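Local atomic coordinates of carbamate kinase (Aeropyrum pernix, PDB entry 2E9Y), a protein that probably catalyses reversible phosphoryl transfer between ATP and carbamate, as a carbamate kinase. Residues L109-I114 / P187-L192; I39-A44 / E300-L305; P124-P129 / P166-V171; V171-R176 / S221-Q226; A242-R247 / E267-P272. All coordinates share one frame; numbering follows the deposited sequence.

Contact 1: L109-I114 / P187-L192; sequences LVPVVI and PAVVAL
In the central sheet of the amino acid kinase fold, the start of strand 112-119, with the loop leading into it, runs parallel to strand 188-191. The tight part centres on V112 and V190. V190 bonds to the residues on either side of V112, as in parallel pairing: its N donates to P111 O over 3.0 Å, and its O accepts from V113 N over 2.8 Å. Both bonds are nearly straight and lie almost along the C=O axes. Between them V112 CA turns its C-H toward V190 O at 3.3 Å. The side chains of V112 and V190 run side by side in the same direction, and V110 CG1 reaches V190 CG2 at 3.9 Å. Helix 78-103 covers this face, where V112 and A188 touch K94 and L97. Beta-branched valines suit the extended backbone and pack apolar branches against the helix, while K94 and E98 hold the V110 backbone.

The other face, with P111, V113 and V189, is looser: P111 and V113 remain partly exposed. Its cover comes from helix 176-185, through A182 and I179, and P111 also packs on L178 of the second subunit. V113 CG2 crosses V189 CG1 obliquely at 3.9 Å, while the P111 and V189 side chains cross at about a right angle, P111 CG 3.8 Å from V189 CG2. Pairing falters at P111, for a proline has no N-H to offer. Its CD instead lies 3.4 Å from A188 O, and that oxygen takes a hydrogen bond from S186 OG.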
# COMPACT_ATOMS: atom_id res chain seq x y z
N LEU A 109 -17.45 2.39 -1.44
CA LEU A 109 -16.08 1.89 -1.47
C LEU A 109 -15.25 2.80 -0.58
O LEU A 109 -15.43 4.02 -0.58
CB LEU A 109 -15.54 1.89 -2.91
CG LEU A 109 -16.14 0.83 -3.86
CD1 LEU A 109 -15.57 1.00 -5.26
CD2 LEU A 109 -15.83 -0.56 -3.33
N VAL A 110 -14.35 2.20 0.18
CA VAL A 110 -13.48 2.93 1.09
C VAL A 110 -12.06 2.99 0.54
O VAL A 110 -11.37 1.97 0.47
CB VAL A 110 -13.44 2.25 2.47
CG1 VAL A 110 -12.42 2.95 3.38
CG2 VAL A 110 -14.82 2.26 3.10
N PRO A 111 -11.60 4.18 0.14
CA PRO A 111 -10.24 4.28 -0.40
C PRO A 111 -9.19 4.27 0.70
O PRO A 111 -9.47 4.67 1.84
CB PRO A 111 -10.26 5.61 -1.14
CG PRO A 111 -11.17 6.44 -0.26
CD PRO A 111 -12.30 5.48 0.04
N VAL A 112 -7.99 3.81 0.36
CA VAL A 112 -6.85 3.81 1.27
C VAL A 112 -5.84 4.71 0.58
O VAL A 112 -5.37 4.41 -0.52
CB VAL A 112 -6.25 2.39 1.45
CG1 VAL A 112 -4.98 2.46 2.27
CG2 VAL A 112 -7.26 1.48 2.14
N VAL A 113 -5.51 5.84 1.20
CA VAL A 113 -4.57 6.77 0.58
C VAL A 113 -3.15 6.57 1.08
O VAL A 113 -2.88 6.71 2.27
CB VAL A 113 -4.99 8.23 0.84
CG1 VAL A 113 -4.08 9.18 0.05
CG2 VAL A 113 -6.44 8.45 0.44
N ILE A 114 -2.24 6.24 0.17
CA ILE A 114 -0.85 6.12 0.55
C ILE A 114 -0.37 7.53 0.84
O ILE A 114 -0.52 8.42 0.03
CB ILE A 114 -0.05 5.52 -0.61
CG1 ILE A 114 -0.51 4.10 -0.97
CG2 ILE A 114 1.45 5.45 -0.25
CD1 ILE A 114 -0.57 3.16 0.24
N PRO A 187 -17.60 8.89 2.39
CA PRO A 187 -17.79 9.24 3.80
C PRO A 187 -16.78 8.57 4.73
O PRO A 187 -16.68 8.92 5.91
CB PRO A 187 -19.22 8.79 4.08
CG PRO A 187 -19.35 7.58 3.21
CD PRO A 187 -18.72 8.06 1.91
N ALA A 188 -16.04 7.60 4.20
CA ALA A 188 -15.02 6.89 4.97
C ALA A 188 -13.76 6.75 4.13
O ALA A 188 -13.78 6.10 3.08
CB ALA A 188 -15.54 5.52 5.39
N VAL A 189 -12.68 7.36 4.60
CA VAL A 189 -11.40 7.32 3.90
C VAL A 189 -10.32 6.91 4.90
O VAL A 189 -10.27 7.45 6.01
CB VAL A 189 -11.03 8.72 3.34
CG1 VAL A 189 -9.62 8.70 2.75
CG2 VAL A 189 -12.05 9.15 2.29
N VAL A 190 -9.46 5.97 4.51
CA VAL A 190 -8.38 5.53 5.38
C VAL A 190 -7.10 6.19 4.88
O VAL A 190 -6.79 6.12 3.69
CB VAL A 190 -8.19 3.99 5.34
CG1 VAL A 190 -6.98 3.58 6.18
CG2 VAL A 190 -9.44 3.31 5.86
N ALA A 191 -6.37 6.86 5.77
CA ALA A 191 -5.15 7.53 5.36
C ALA A 191 -4.17 7.73 6.50
O ALA A 191 -4.46 7.44 7.66
CB ALA A 191 -5.50 8.88 4.72
N LEU A 192 -2.99 8.23 6.14
CA LEU A 192 -1.94 8.52 7.10
C LEU A 192 -1.63 7.33 8.00
O LEU A 192 -1.39 7.48 9.19
CB LEU A 192 -2.34 9.74 7.94
CG LEU A 192 -1.25 10.71 8.40
CD1 LEU A 192 -0.33 11.05 7.23
CD2 LEU A 192 -1.88 11.98 8.96

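Contact 2: I39-A44 / E300-L305; sequences IADVLA and EARQVL
The guanidinium of R302 and the carboxylate of D41 are stacked, their planes only 4° apart. D41 comes over one face of the guanidinium, its CB 3.6 Å above the plane and offset toward the rim; A44 CB approaches NH2 obliquely. The pair joins helices 25-44 and 301-305, which pack side by side on the sheet of the amino acid kinase fold. Because the two flat groups lie one above the other, no N-H of R302 points at D41. The salt bridge between D41 OD1 and R302 NH1 is long, 3.9 Å, and works through charge alone. The stronger partners lie beyond the two segments: R302 NE pairs with D45 OD2, and D41 OD1 with R104 NH1. Together they make a small network in which opposite charges would steady one another.

Beneath this polar rim, the local helix axes approach to 9.3 Å and cross at -37°. The arginine reaches the neighbouring helix because CG stands anti to the backbone N (chi1 -161°) and the chain then stays extended as far as NE, which passes 3.8 Å from D41 CB.

On the inner side the contact becomes apolar. A valine suits this place, since its short, branched side chain lies between the helices where their backbones come close, V42 CA within 5.6 Å of R302 CA. I39 and L305 turn to strands 48-52 and 231-236 of the sheet. V42 and L305 cross at about a right angle, with both methyls of V42 against one branch point: CG1 is 4.0 Å and CG2 4.2 Å from L305 CG.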
# COMPACT_ATOMS: atom_id res chain seq x y z
N ILE A 39 -17.26 2.09 13.64
CA ILE A 39 -17.11 3.20 12.70
C ILE A 39 -18.38 3.34 11.86
O ILE A 39 -18.79 4.45 11.52
CB ILE A 39 -15.90 2.99 11.77
CG1 ILE A 39 -14.61 3.15 12.57
CG2 ILE A 39 -15.95 3.99 10.62
CD1 ILE A 39 -13.36 2.80 11.78
N ALA A 40 -18.99 2.20 11.54
CA ALA A 40 -20.22 2.20 10.75
C ALA A 40 -21.31 2.95 11.51
O ALA A 40 -22.14 3.64 10.91
CB ALA A 40 -20.66 0.77 10.46
N ASP A 41 -21.31 2.81 12.83
CA ASP A 41 -22.29 3.49 13.66
C ASP A 41 -22.09 4.99 13.51
O ASP A 41 -23.05 5.74 13.29
CB ASP A 41 -22.15 3.09 15.13
CG ASP A 41 -22.50 1.63 15.38
OD1 ASP A 41 -23.34 1.09 14.63
OD2 ASP A 41 -21.95 1.03 16.33
N VAL A 42 -20.84 5.43 13.61
CA VAL A 42 -20.50 6.84 13.48
C VAL A 42 -20.96 7.42 12.15
O VAL A 42 -21.48 8.53 12.10
CB VAL A 42 -18.98 7.04 13.64
CG1 VAL A 42 -18.60 8.47 13.28
CG2 VAL A 42 -18.57 6.73 15.07
N LEU A 43 -20.76 6.66 11.07
CA LEU A 43 -21.18 7.11 9.74
C LEU A 43 -22.70 7.18 9.69
O LEU A 43 -23.27 8.02 8.98
CB LEU A 43 -20.67 6.14 8.66
CG LEU A 43 -19.24 6.32 8.14
CD1 LEU A 43 -18.26 6.36 9.30
CD2 LEU A 43 -18.91 5.18 7.19
N ALA A 44 -23.35 6.29 10.43
CA ALA A 44 -24.81 6.27 10.48
C ALA A 44 -25.31 7.57 11.10
O ALA A 44 -26.35 8.09 10.70
CB ALA A 44 -25.29 5.08 11.30
N GLU A 300 -16.61 3.49 23.17
CA GLU A 300 -17.60 4.56 23.32
C GLU A 300 -17.57 5.58 22.18
O GLU A 300 -18.18 6.64 22.28
CB GLU A 300 -17.38 5.30 24.65
CG GLU A 300 -17.14 4.39 25.85
CD GLU A 300 -17.10 5.15 27.17
OE1 GLU A 300 -16.34 6.13 27.29
OE2 GLU A 300 -17.83 4.75 28.10
N ALA A 301 -16.87 5.24 21.09
CA ALA A 301 -16.74 6.14 19.94
C ALA A 301 -18.01 6.89 19.55
O ALA A 301 -17.97 8.11 19.33
CB ALA A 301 -16.21 5.36 18.75
N ARG A 302 -19.13 6.18 19.44
CA ARG A 302 -20.38 6.81 19.04
C ARG A 302 -20.70 8.01 19.92
O ARG A 302 -21.11 9.06 19.43
CB ARG A 302 -21.53 5.79 19.09
CG ARG A 302 -22.75 6.21 18.29
CD ARG A 302 -23.71 5.05 18.09
NE ARG A 302 -24.63 5.30 16.99
CZ ARG A 302 -25.50 4.41 16.52
NH1 ARG A 302 -25.57 3.20 17.06
NH2 ARG A 302 -26.29 4.73 15.51
N GLN A 303 -20.52 7.86 21.23
CA GLN A 303 -20.78 8.95 22.16
C GLN A 303 -19.66 9.98 22.11
O GLN A 303 -19.91 11.18 22.19
CB GLN A 303 -20.92 8.42 23.59
CG GLN A 303 -22.13 7.53 23.81
CD GLN A 303 -23.44 8.25 23.55
OE1 GLN A 303 -23.78 9.21 24.24
NE2 GLN A 303 -24.18 7.79 22.55
N VAL A 304 -18.43 9.50 21.97
CA VAL A 304 -17.26 10.39 21.90
C VAL A 304 -17.41 11.46 20.81
O VAL A 304 -17.10 12.63 21.01
CB VAL A 304 -15.98 9.58 21.66
CG1 VAL A 304 -14.82 10.54 21.40
CG2 VAL A 304 -15.65 8.73 22.87
N LEU A 305 -17.86 11.01 19.62
CA LEU A 305 -18.08 11.87 18.46
C LEU A 305 -19.11 12.97 18.75
O LEU A 305 -19.05 14.08 18.25
CB LEU A 305 -18.54 11.00 17.29
CG LEU A 305 -17.37 10.50 16.44
CD1 LEU A 305 -16.78 11.60 15.56
CD2 LEU A 305 -16.22 9.95 17.28

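Contact 3: P124-P129 / P166-V171; sequences PSFNNP and PSPRPV
F126 and P166 cross at about a right angle, with the aromatic ring laid over the proline: P166 CB sits below one ring face, and P166 CG is 3.8 Å from F126 CD1. Further round the ring, P168 approaches obliquely, its CB 3.9 Å from F126 CE2, so two prolines with compact, stiff rings bed a single phenylalanine. P166 is also pressed from the side by P129, whose CB lies 3.8 Å from P166 CD. These passages connect the main sheet with the small antiparallel sheet that includes strands 131-133 and 161-165, an arrangement consistent with the protruding subdomain of carbamate kinases. One passage leaves strand 112-119 through a run of helical backbone angles at 124-127; the other returns toward strand 170-173. Where they pass, S125 supplies the polar link. Its OG, anti to the backbone N (chi1 -158°), accepts a nearly straight bond of 2.7 Å from S167 N. A serine suits the spot because its short hydroxyl can reach a main-chain N-H that irregular, proline-rich chain leaves without a strand partner. D123 ties the same two backbones together, OD1 taking S125 N and OD2 taking R169 N.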
# COMPACT_ATOMS: atom_id res chain seq x y z
N PRO A 124 15.44 17.83 16.25
CA PRO A 124 16.34 17.25 17.25
C PRO A 124 16.38 15.72 17.25
O PRO A 124 17.38 15.10 17.61
CB PRO A 124 15.77 17.80 18.56
CG PRO A 124 15.26 19.14 18.16
CD PRO A 124 14.57 18.85 16.85
N SER A 125 15.27 15.11 16.83
CA SER A 125 15.19 13.66 16.82
C SER A 125 16.18 12.98 15.87
O SER A 125 16.59 11.84 16.12
CB SER A 125 13.76 13.23 16.46
OG SER A 125 13.51 11.91 16.91
N PHE A 126 16.58 13.66 14.81
CA PHE A 126 17.51 13.05 13.85
C PHE A 126 18.90 12.82 14.47
O PHE A 126 19.66 11.97 14.04
CB PHE A 126 17.66 13.95 12.60
CG PHE A 126 16.48 13.77 11.67
CD1 PHE A 126 16.41 12.65 10.85
CD2 PHE A 126 15.51 14.75 11.60
CE1 PHE A 126 15.33 12.51 9.97
CE2 PHE A 126 14.44 14.60 10.73
CZ PHE A 126 14.34 13.48 9.92
N ASN A 127 19.25 13.67 15.47
CA ASN A 127 20.55 13.51 16.12
C ASN A 127 20.42 12.69 17.41
O ASN A 127 21.39 12.21 17.97
CB ASN A 127 21.12 14.91 16.42
CG ASN A 127 22.60 14.83 16.70
OD1 ASN A 127 23.45 14.92 15.81
ND2 ASN A 127 22.93 14.74 18.00
N ASN A 128 19.15 12.55 17.88
CA ASN A 128 18.89 11.78 19.10
C ASN A 128 17.75 10.77 18.89
O ASN A 128 16.73 10.81 19.56
CB ASN A 128 18.50 12.77 20.22
CG ASN A 128 18.20 12.05 21.51
OD1 ASN A 128 18.89 11.11 21.91
ND2 ASN A 128 17.16 12.54 22.21
N PRO A 129 17.94 9.82 17.96
CA PRO A 129 16.89 8.81 17.73
C PRO A 129 16.63 7.98 18.98
O PRO A 129 17.57 7.56 19.66
CB PRO A 129 17.45 7.99 16.57
CG PRO A 129 18.93 8.08 16.78
CD PRO A 129 19.12 9.54 17.13
N PRO A 166 14.77 8.13 14.28
CA PRO A 166 14.16 9.42 14.60
C PRO A 166 12.63 9.42 14.54
O PRO A 166 12.03 8.71 13.73
CB PRO A 166 14.74 10.35 13.54
CG PRO A 166 16.05 9.73 13.19
CD PRO A 166 15.71 8.26 13.15
N SER A 167 12.02 10.22 15.39
CA SER A 167 10.56 10.38 15.40
C SER A 167 10.33 11.88 15.38
O SER A 167 9.91 12.47 16.38
CB SER A 167 9.94 9.76 16.65
OG SER A 167 8.53 9.95 16.63
N PRO A 168 10.62 12.53 14.24
CA PRO A 168 10.47 13.98 14.05
C PRO A 168 9.01 14.42 14.05
O PRO A 168 8.11 13.62 13.78
CB PRO A 168 11.14 14.22 12.71
CG PRO A 168 10.87 12.96 11.97
CD PRO A 168 11.12 11.89 13.01
N ARG A 169 8.79 15.69 14.36
CA ARG A 169 7.43 16.21 14.38
C ARG A 169 6.93 16.47 12.96
O ARG A 169 7.69 16.90 12.09
CB ARG A 169 7.36 17.49 15.22
CG ARG A 169 7.39 17.23 16.72
CD ARG A 169 6.85 18.41 17.51
NE ARG A 169 6.43 18.03 18.85
CZ ARG A 169 7.27 17.68 19.83
NH1 ARG A 169 8.58 17.66 19.62
NH2 ARG A 169 6.79 17.34 21.02
N PRO A 170 5.64 16.21 12.71
CA PRO A 170 5.07 16.43 11.38
C PRO A 170 4.96 17.91 11.05
O PRO A 170 4.57 18.71 11.90
CB PRO A 170 3.70 15.75 11.48
CG PRO A 170 3.33 15.97 12.90
CD PRO A 170 4.63 15.69 13.64
N VAL A 171 5.34 18.28 9.83
CA VAL A 171 5.29 19.68 9.41
C VAL A 171 4.11 19.92 8.48
O VAL A 171 3.41 20.93 8.60
CB VAL A 171 6.59 20.09 8.70
CG1 VAL A 171 6.49 21.52 8.21
CG2 VAL A 171 7.76 19.93 9.66

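Contact 4: V171-R176 / S221-Q226; sequences VSIVDR and SLLATQ
Helix 216-226 packs across the edge of the alpha/beta sheet where strand 170-173 carries a classic beta bulge, V171 and S172 both facing L118. The local axes of strand and helix cross at -68°. L222 CD2 presses on the main chain at the bulge, 3.4 Å from V171 C. Next along, I173 points into the helix and touches two successive leucines: its CD1 slides past L222 CD2 in the opposite sense, and its CG1 meets L223 CD1 at 4.0 Å. These apolar branches continue the core formed with L192 and I179.

Q226 bonds with both its side chain and its main chain. The side chain extends beyond CG, and I173 N donates a hydrogen bond of 2.9 Å to Q226 OE1, arriving in the plane of the side-chain carbonyl, on a lone pair; Q226 NE2 rests 3.7 Å from S172 CB. A glutamine suits this place, having the length to bring an acceptor back to the strand. Its main-chain O, at the end of the helix where carbonyls tend to gather negative potential, receives R176. This arginine ends the type I turn from I173 and begins helix 176-185; its neighbour D175 pairs with R116 and with K94 of the second subunit. Bending at chi2 (-81°) swings the R176 guanidinium round. NE donates to Q226 O over 3.1 Å, from above the carbonyl plane, and NH2 adds a weak bond of 3.3 Å to the same oxygen.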
# COMPACT_ATOMS: atom_id res chain seq x y z
N VAL A 171 5.34 18.28 9.83
CA VAL A 171 5.29 19.68 9.41
C VAL A 171 4.11 19.92 8.48
O VAL A 171 3.41 20.93 8.60
CB VAL A 171 6.59 20.09 8.70
CG1 VAL A 171 6.49 21.52 8.21
CG2 VAL A 171 7.76 19.93 9.66
N SER A 172 3.90 19.01 7.54
CA SER A 172 2.78 19.12 6.61
C SER A 172 2.46 17.74 6.05
O SER A 172 3.32 16.86 6.03
CB SER A 172 3.12 20.09 5.47
OG SER A 172 4.24 19.64 4.72
N ILE A 173 1.22 17.56 5.61
CA ILE A 173 0.82 16.28 5.03
C ILE A 173 0.95 16.45 3.52
O ILE A 173 0.13 17.13 2.89
CB ILE A 173 -0.63 15.92 5.40
CG1 ILE A 173 -0.81 15.94 6.93
CG2 ILE A 173 -0.98 14.55 4.84
CD1 ILE A 173 0.19 15.08 7.71
N VAL A 174 1.98 15.85 2.96
CA VAL A 174 2.25 15.96 1.53
C VAL A 174 1.06 15.60 0.65
O VAL A 174 0.77 16.28 -0.34
CB VAL A 174 3.45 15.07 1.14
CG1 VAL A 174 3.70 15.15 -0.35
CG2 VAL A 174 4.69 15.51 1.92
N ASP A 175 0.36 14.55 1.03
CA ASP A 175 -0.77 14.07 0.26
C ASP A 175 -2.14 14.56 0.71
O ASP A 175 -3.16 13.96 0.41
CB ASP A 175 -0.71 12.54 0.24
CG ASP A 175 0.52 12.04 -0.48
OD1 ASP A 175 0.56 12.20 -1.72
OD2 ASP A 175 1.44 11.53 0.18
N ARG A 176 -2.14 15.69 1.41
CA ARG A 176 -3.38 16.29 1.90
C ARG A 176 -4.45 16.41 0.81
O ARG A 176 -5.61 16.05 1.04
CB ARG A 176 -3.07 17.67 2.50
CG ARG A 176 -4.26 18.43 3.04
CD ARG A 176 -5.01 19.13 1.93
NE ARG A 176 -6.12 19.92 2.44
CZ ARG A 176 -7.03 20.50 1.67
NH1 ARG A 176 -6.97 20.37 0.35
NH2 ARG A 176 -8.01 21.21 2.22
N SER A 221 -3.48 15.11 13.97
CA SER A 221 -3.89 16.45 14.39
C SER A 221 -3.58 17.43 13.27
O SER A 221 -4.41 18.25 12.89
CB SER A 221 -3.15 16.85 15.67
OG SER A 221 -3.59 18.11 16.14
N LEU A 222 -2.36 17.34 12.74
CA LEU A 222 -1.95 18.21 11.65
C LEU A 222 -2.87 18.02 10.44
O LEU A 222 -3.24 19.00 9.79
CB LEU A 222 -0.50 17.93 11.26
CG LEU A 222 0.06 18.73 10.08
CD1 LEU A 222 -0.02 20.23 10.37
CD2 LEU A 222 1.50 18.31 9.83
N LEU A 223 -3.22 16.78 10.14
CA LEU A 223 -4.10 16.50 9.01
C LEU A 223 -5.46 17.16 9.21
O LEU A 223 -6.01 17.75 8.29
CB LEU A 223 -4.31 14.99 8.83
CG LEU A 223 -5.24 14.58 7.67
CD1 LEU A 223 -4.68 15.10 6.35
CD2 LEU A 223 -5.39 13.06 7.62
N ALA A 224 -6.00 17.03 10.42
CA ALA A 224 -7.31 17.61 10.74
C ALA A 224 -7.27 19.12 10.50
O ALA A 224 -8.21 19.70 9.95
CB ALA A 224 -7.68 17.31 12.19
N THR A 225 -6.19 19.74 10.93
CA THR A 225 -6.02 21.18 10.75
C THR A 225 -5.91 21.56 9.27
O THR A 225 -6.54 22.52 8.84
CB THR A 225 -4.75 21.67 11.50
OG1 THR A 225 -4.95 21.54 12.91
CG2 THR A 225 -4.46 23.13 11.16
N GLN A 226 -5.15 20.79 8.50
CA GLN A 226 -4.97 21.10 7.09
C GLN A 226 -6.22 20.79 6.24
O GLN A 226 -6.41 21.33 5.15
CB GLN A 226 -3.75 20.33 6.56
CG GLN A 226 -2.45 20.76 7.23
CD GLN A 226 -1.26 20.31 6.41
OE1 GLN A 226 -1.12 19.16 6.02
NE2 GLN A 226 -0.32 21.26 6.22

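Contact 5: A242-R247 / E267-P272; sequences AVNYGR and EGHFPP
H269 loses the most surface in this contact, ahead of F270 and V243. It belongs to the loop between helices 258-266 and 275-289 and faces the small hairpin formed by strands 242-243 and 251-252. The imidazole runs beside the N244 side chain, pointing the same way, with its plane 27° from the amide. Its flat ring offers an edge to N244 OD1, which lies 3.7 Å from H269 CE1, while pairing edge-to-face with Y264. R247 NH2 comes within 4.0 Å of H269 CE1. V243 borders ND1 with its CA and CB.

F270 is buried beneath its neighbour: H269 CB lies over the centre of one ring face, 4.1 Å above the plane. The ring turns its edge to the hairpin, CE1 reaching A242 O at 3.6 Å, while L265 and V241 supply apolar surroundings for the phenyl group.

The hairpin side is shaped by a type II turn from N244 to R247, with G246 at the third position, where phi is positive (62°). R247 N bonds to N244 O at 2.9 Å to close the turn, and R247 NH2 adds a weak bond to N244 OD1.

No direct hydrogen bond joins the segments. One water donates to A242 O at 2.7 Å and to H269 O at 2.6 Å; a second accepts from R247 NH2 at 2.8 Å and donates weakly to H269 O. The main-chain oxygen of H269 is thus met by two waters, and the nearby R247 charge would tend to disfavour protonation of the imidazole.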
# COMPACT_ATOMS: atom_id res chain seq x y z
N ALA A 242 -6.70 11.47 32.02
CA ALA A 242 -6.83 11.47 33.46
C ALA A 242 -5.60 12.06 34.14
O ALA A 242 -4.47 11.86 33.68
CB ALA A 242 -7.07 10.05 33.97
N VAL A 243 -5.82 12.80 35.22
CA VAL A 243 -4.72 13.38 35.98
C VAL A 243 -4.50 12.37 37.10
O VAL A 243 -5.45 11.73 37.55
CB VAL A 243 -5.10 14.75 36.58
CG1 VAL A 243 -5.25 15.78 35.47
CG2 VAL A 243 -6.39 14.65 37.37
N ASN A 244 -3.26 12.21 37.54
CA ASN A 244 -2.96 11.24 38.59
C ASN A 244 -3.37 9.85 38.09
O ASN A 244 -3.80 9.00 38.87
CB ASN A 244 -3.71 11.57 39.88
CG ASN A 244 -3.02 12.66 40.68
OD1 ASN A 244 -2.64 13.70 40.15
ND2 ASN A 244 -2.85 12.42 41.98
N TYR A 245 -3.26 9.66 36.78
CA TYR A 245 -3.61 8.40 36.13
C TYR A 245 -2.91 7.22 36.78
O TYR A 245 -1.69 7.24 36.99
CB TYR A 245 -3.25 8.47 34.65
CG TYR A 245 -3.45 7.18 33.89
CD1 TYR A 245 -4.70 6.55 33.88
CD2 TYR A 245 -2.41 6.59 33.19
CE1 TYR A 245 -4.90 5.37 33.18
CE2 TYR A 245 -2.59 5.41 32.48
CZ TYR A 245 -3.84 4.80 32.48
OH TYR A 245 -4.03 3.63 31.78
N GLY A 246 -3.68 6.18 37.09
CA GLY A 246 -3.11 4.99 37.71
C GLY A 246 -2.49 5.27 39.06
O GLY A 246 -1.65 4.50 39.54
N ARG A 247 -2.89 6.37 39.69
CA ARG A 247 -2.36 6.75 41.00
C ARG A 247 -3.49 7.16 41.94
O ARG A 247 -4.66 7.17 41.55
CB ARG A 247 -1.34 7.88 40.85
CG ARG A 247 -0.14 7.50 39.99
CD ARG A 247 1.05 8.45 40.13
NE ARG A 247 0.83 9.76 39.51
CZ ARG A 247 0.21 10.77 40.10
NH1 ARG A 247 -0.27 10.65 41.33
NH2 ARG A 247 0.07 11.93 39.45
N GLU A 267 4.41 19.16 32.96
CA GLU A 267 4.85 18.62 34.24
C GLU A 267 5.00 17.10 34.24
O GLU A 267 5.19 16.49 35.29
CB GLU A 267 3.87 19.04 35.35
CG GLU A 267 3.81 20.55 35.57
CD GLU A 267 5.09 21.11 36.16
OE1 GLU A 267 5.45 20.73 37.30
OE2 GLU A 267 5.75 21.92 35.48
N GLY A 268 4.89 16.50 33.06
CA GLY A 268 5.04 15.06 32.95
C GLY A 268 3.87 14.22 33.45
O GLY A 268 4.05 13.05 33.80
N HIS A 269 2.69 14.81 33.49
CA HIS A 269 1.50 14.11 33.95
C HIS A 269 1.07 13.02 32.97
O HIS A 269 0.42 12.05 33.36
CB HIS A 269 0.34 15.09 34.13
CG HIS A 269 0.13 15.52 35.55
ND1 HIS A 269 -0.63 14.79 36.44
CD2 HIS A 269 0.60 16.59 36.24
CE1 HIS A 269 -0.62 15.40 37.62
NE2 HIS A 269 0.11 16.49 37.52
N PHE A 270 1.45 13.18 31.71
CA PHE A 270 1.07 12.23 30.67
C PHE A 270 2.27 11.53 30.05
O PHE A 270 3.07 12.14 29.34
CB PHE A 270 0.29 12.97 29.59
CG PHE A 270 -0.79 13.87 30.14
CD1 PHE A 270 -1.84 13.34 30.89
CD2 PHE A 270 -0.74 15.24 29.94
CE1 PHE A 270 -2.82 14.16 31.43
CE2 PHE A 270 -1.71 16.08 30.47
CZ PHE A 270 -2.75 15.54 31.22
N PRO A 271 2.41 10.21 30.31
CA PRO A 271 3.51 9.39 29.80
C PRO A 271 3.84 9.65 28.34
O PRO A 271 2.98 9.54 27.46
CB PRO A 271 2.99 7.97 30.02
CG PRO A 271 2.20 8.11 31.28
CD PRO A 271 1.43 9.38 31.03
N PRO A 272 5.10 10.01 28.05
CA PRO A 272 5.54 10.30 26.68
C PRO A 272 5.28 9.14 25.73
O PRO A 272 5.22 9.32 24.51
CB PRO A 272 7.04 10.57 26.85
CG PRO A 272 7.12 11.14 28.23
CD PRO A 272 6.19 10.23 29.01
O HOH W 1 -1.87 11.66 34.53
O HOH W 2 0.06 11.70 36.66

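Starting from the N terminus, helix 25-44 supplies the first half of contact 2, which closes only at 300-305 and so encloses every other contact. Inside it, contact 1 opens at 109-114 and closes at 187-192, joining neighbouring strands. Contact 3 is nested within that loop, tying together the two passages to the small antiparallel sheet. It ends at V171, which contact 4 shares as its start; contact 4 then runs on to helix 216-226 and therefore crosses contact 1, which it touches through I173, L223 and L192. Contact 5 follows in series, fastening a peripheral hairpin to a loop, with nearest atoms about 17 Å from contact 1.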